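Local coordinates for protein hydrolase, haloacid dehalogenase-like family (Pseudomonas syringae pv. tomato, PDB 3S6J) that binds calcium in a haloacid dehalogenase-type core and probably acts as a phosphatase on sugar phosphates, at residues Ile135-Val143 with Leu152-Ile160. Sequence-based numbering, arbitrary orientation.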
loop_
_atom_site.group_PDB
_atom_site.type_symbol
_atom_site.label_atom_id
_atom_site.label_comp_id
_atom_site.label_asym_id
_atom_site.label_seq_id
_atom_site.Cartn_x
_atom_site.Cartn_y
_atom_site.Cartn_z
ATOM N N ILE E 135 -2.774 17.862 -24.068
ATOM C CA ILE E 135 -3.545 16.613 -24.070
ATOM C C ILE E 135 -4.978 16.809 -23.588
ATOM O O ILE E 135 -5.379 17.910 -23.210
ATOM C CB ILE E 135 -2.918 15.546 -23.153
ATOM C CG1 ILE E 135 -2.664 16.133 -21.760
ATOM C CG2 ILE E 135 -1.640 14.984 -23.764
ATOM C CD1 ILE E 135 -2.473 15.098 -20.677
ATOM N N ASN E 136 -5.741 15.721 -23.600
ATOM C CA ASN E 136 -7.076 15.704 -23.016
ATOM C C ASN E 136 -7.005 15.308 -21.547
ATOM O O ASN E 136 -6.718 14.158 -21.213
ATOM C CB ASN E 136 -7.968 14.720 -23.775
ATOM C CG ASN E 136 -8.452 15.269 -25.110
ATOM O OD1 ASN E 136 -8.453 16.480 -25.347
ATOM N ND2 ASN E 136 -8.893 14.378 -25.976
ATOM N N ILE E 137 -7.253 16.268 -20.668
ATOM C CA ILE E 137 -7.192 16.011 -19.237
ATOM C C ILE E 137 -8.181 16.872 -18.463
ATOM O O ILE E 137 -8.416 18.034 -18.801
ATOM C CB ILE E 137 -5.770 16.234 -18.675
ATOM C CG1 ILE E 137 -5.752 16.000 -17.163
ATOM C CG2 ILE E 137 -5.274 17.638 -18.999
ATOM C CD1 ILE E 137 -4.355 15.955 -16.577
ATOM N N VAL E 138 -8.768 16.277 -17.430
ATOM C CA VAL E 138 -9.634 16.989 -16.499
ATOM C C VAL E 138 -9.042 16.858 -15.106
ATOM O O VAL E 138 -8.578 15.783 -14.724
ATOM C CB VAL E 138 -11.062 16.411 -16.504
ATOM C CG1 VAL E 138 -11.862 16.991 -15.380
ATOM C CG2 VAL E 138 -11.744 16.715 -17.821
ATOM N N THR E 139 -9.038 17.957 -14.357
ATOM C CA THR E 139 -8.536 17.946 -12.991
ATOM C C THR E 139 -9.611 18.384 -12.004
ATOM O O THR E 139 -10.700 18.813 -12.394
ATOM C CB THR E 139 -7.273 18.840 -12.833
ATOM O OG1 THR E 139 -7.634 20.225 -12.933
ATOM C CG2 THR E 139 -6.273 18.523 -13.907
ATOM N N ARG E 140 -9.291 18.266 -10.720
ATOM C CA ARG E 140 -10.192 18.646 -9.641
ATOM C C ARG E 140 -10.606 20.106 -9.781
ATOM O O ARG E 140 -11.715 20.490 -9.416
ATOM C CB ARG E 140 -9.486 18.425 -8.303
ATOM C CG ARG E 140 -10.158 19.072 -7.125
ATOM C CD ARG E 140 -11.365 18.272 -6.673
ATOM N NE ARG E 140 -12.114 19.010 -5.664
ATOM C CZ ARG E 140 -13.074 19.872 -5.963
ATOM N NH1 ARG E 140 -13.386 20.082 -7.234
ATOM N NH2 ARG E 140 -13.725 20.518 -4.998
ATOM N N ASP E 141 -9.705 20.917 -10.320
ATOM C CA ASP E 141 -9.999 22.322 -10.566
ATOM C C ASP E 141 -11.024 22.501 -11.687
ATOM O O ASP E 141 -11.488 23.611 -11.942
ATOM C CB ASP E 141 -8.713 23.077 -10.899
ATOM C CG ASP E 141 -7.650 22.938 -9.811
ATOM O OD1 ASP E 141 -8.004 22.983 -8.607
ATOM O OD2 ASP E 141 -6.454 22.794 -10.160
ATOM N N ASP E 142 -11.397 21.413 -12.352
ATOM C CA ASP E 142 -12.325 21.508 -13.474
ATOM C C ASP E 142 -13.748 21.190 -13.079
ATOM O O ASP E 142 -14.663 21.379 -13.871
ATOM C CB ASP E 142 -11.900 20.578 -14.611
ATOM C CG ASP E 142 -10.622 21.017 -15.252
ATOM O OD1 ASP E 142 -10.489 22.236 -15.487
ATOM O OD2 ASP E 142 -9.741 20.162 -15.496
ATOM N N VAL E 143 -13.938 20.705 -11.858
ATOM C CA VAL E 143 -15.248 20.235 -11.429
ATOM C C VAL E 143 -15.531 20.653 -9.990
ATOM O O VAL E 143 -14.655 21.184 -9.305
ATOM C CB VAL E 143 -15.348 18.695 -11.534
ATOM C CG1 VAL E 143 -15.310 18.251 -12.993
ATOM C CG2 VAL E 143 -14.234 18.049 -10.749
ATOM N N LEU E 152 -15.772 14.051 -12.588
ATOM C CA LEU E 152 -14.566 14.015 -13.404
ATOM C C LEU E 152 -14.732 13.181 -14.688
ATOM O O LEU E 152 -14.243 13.571 -15.751
ATOM C CB LEU E 152 -13.367 13.484 -12.604
ATOM C CG LEU E 152 -12.362 14.395 -11.878
ATOM C CD1 LEU E 152 -12.335 15.813 -12.417
ATOM C CD2 LEU E 152 -12.602 14.405 -10.399
ATOM N N PHE E 153 -15.381 12.025 -14.586
ATOM C CA PHE E 153 -15.457 11.116 -15.720
ATOM C C PHE E 153 -16.419 11.649 -16.762
ATOM O O PHE E 153 -16.202 11.492 -17.963
ATOM C CB PHE E 153 -15.865 9.710 -15.270
ATOM C CG PHE E 153 -14.826 9.018 -14.412
ATOM C CD1 PHE E 153 -13.500 9.417 -14.452
ATOM C CD2 PHE E 153 -15.172 7.962 -13.584
ATOM C CE1 PHE E 153 -12.541 8.786 -13.671
ATOM C CE2 PHE E 153 -14.212 7.322 -12.805
ATOM C CZ PHE E 153 -12.902 7.739 -12.849
ATOM N N LEU E 154 -17.494 12.270 -16.280
ATOM C CA LEU E 154 -18.490 12.905 -17.130
ATOM C C LEU E 154 -17.864 14.054 -17.913
ATOM O O LEU E 154 -18.094 14.188 -19.112
ATOM C CB LEU E 154 -19.667 13.413 -16.280
ATOM C CG LEU E 154 -20.425 12.310 -15.522
ATOM C CD1 LEU E 154 -21.498 12.866 -14.627
ATOM C CD2 LEU E 154 -21.008 11.286 -16.497
ATOM N N ALA E 155 -17.075 14.880 -17.229
ATOM C CA ALA E 155 -16.377 15.982 -17.882
ATOM C C ALA E 155 -15.381 15.451 -18.906
ATOM O O ALA E 155 -15.179 16.052 -19.952
ATOM C CB ALA E 155 -15.675 16.878 -16.853
ATOM N N ALA E 156 -14.775 14.310 -18.597
ATOM C CA ALA E 156 -13.828 13.665 -19.492
ATOM C C ALA E 156 -14.525 13.087 -20.722
ATOM O O ALA E 156 -14.070 13.286 -21.848
ATOM C CB ALA E 156 -13.062 12.581 -18.763
ATOM N N ALA E 157 -15.629 12.374 -20.512
ATOM C CA ALA E 157 -16.374 11.826 -21.643
ATOM C C ALA E 157 -16.777 12.976 -22.547
ATOM O O ALA E 157 -16.739 12.873 -23.772
ATOM C CB ALA E 157 -17.599 11.065 -21.173
ATOM N N LYS E 158 -17.164 14.080 -21.923
ATOM C CA LYS E 158 -17.571 15.271 -22.648
ATOM C C LYS E 158 -16.406 15.892 -23.416
ATOM O O LYS E 158 -16.556 16.308 -24.558
ATOM C CB LYS E 158 -18.155 16.280 -21.671
ATOM C CG LYS E 158 -19.119 17.243 -22.279
ATOM C CD LYS E 158 -19.641 18.185 -21.217
ATOM C CE LYS E 158 -18.589 19.238 -20.827
ATOM N NZ LYS E 158 -17.264 18.656 -20.433
ATOM N N LYS E 159 -15.234 15.943 -22.805
ATOM C CA LYS E 159 -14.104 16.562 -23.479
ATOM C C LYS E 159 -13.667 15.816 -24.739
ATOM O O LYS E 159 -13.105 16.418 -25.656
ATOM C CB LYS E 159 -12.917 16.743 -22.533
ATOM C CG LYS E 159 -11.621 17.126 -23.257
ATOM C CD LYS E 159 -10.633 17.769 -22.316
ATOM C CE LYS E 159 -11.166 19.088 -21.794
ATOM N NZ LYS E 159 -10.140 19.765 -20.956
ATOM N N ILE E 160 -13.915 14.510 -24.787
ATOM C CA ILE E 160 -13.469 13.720 -25.924
ATOM C C ILE E 160 -14.600 13.372 -26.890
ATOM O O ILE E 160 -14.375 12.706 -27.900
ATOM C CB ILE E 160 -12.665 12.451 -25.502
ATOM C CG1 ILE E 160 -13.465 11.579 -24.531
ATOM C CG2 ILE E 160 -11.326 12.853 -24.891
ATOM C CD1 ILE E 160 -12.694 10.353 -24.046
#
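Val138 turns its two methyl groups toward Leu152, Ala155 and Ala156, and this joins the outermost strand 137-138 of the parallel sheet to the helix 151-160 that follows it in the chain. The pair illustrates the beta-alpha-beta crossover of a Rossmann-like haloacid dehalogenase core: after a connection that includes the 3-10 segment 140-142, the helix lies across one face of the sheet, and the chain goes on to strand 167-171, beyond the central strand 8-11. The apolar part is shared between the branches of the valine. With Val138 CG1 anti to the backbone N (chi1 170°), that methyl faces Leu152, whereas Val138 CG2 lies 4.0 Å from Ala155 C. Val143, beyond the 3-10 turn, reaches the same leucine at about a right angle. Leu152 CD1 is thus touched by both valines, Val138 CG1 at 3.2 Å and Val143 CG2 at 3.4 Å, both tighter than usual van der Waals contact, and Ala155 CB meets methyls of both as well. On its inner side the helix rests on the sheet, where Ala156 and Ile160 touch Cys111.

Polar contacts lie toward the other end. The aliphatic part of Lys159 runs past the amide of Asn136, with Lys159 CG 3.8 Å from Asn136 OD1, then bends at chi3 so that Lys159 NZ donates to Ile137 O at 3.3 Å, from above the carbonyl plane. Asn136 also meets Ile160, whose CG2 approaches the amide nitrogen.

The turn is held from within. Asp142 folds back so that its OD2 accepts the backbone N-H of Thr139 at 2.6 Å, nearly straight at 171°, while Asp142 N bonds to Thr139 O. Thr139 O also meets the side chain of Leu152, 3.4 Å from Leu152 CD1.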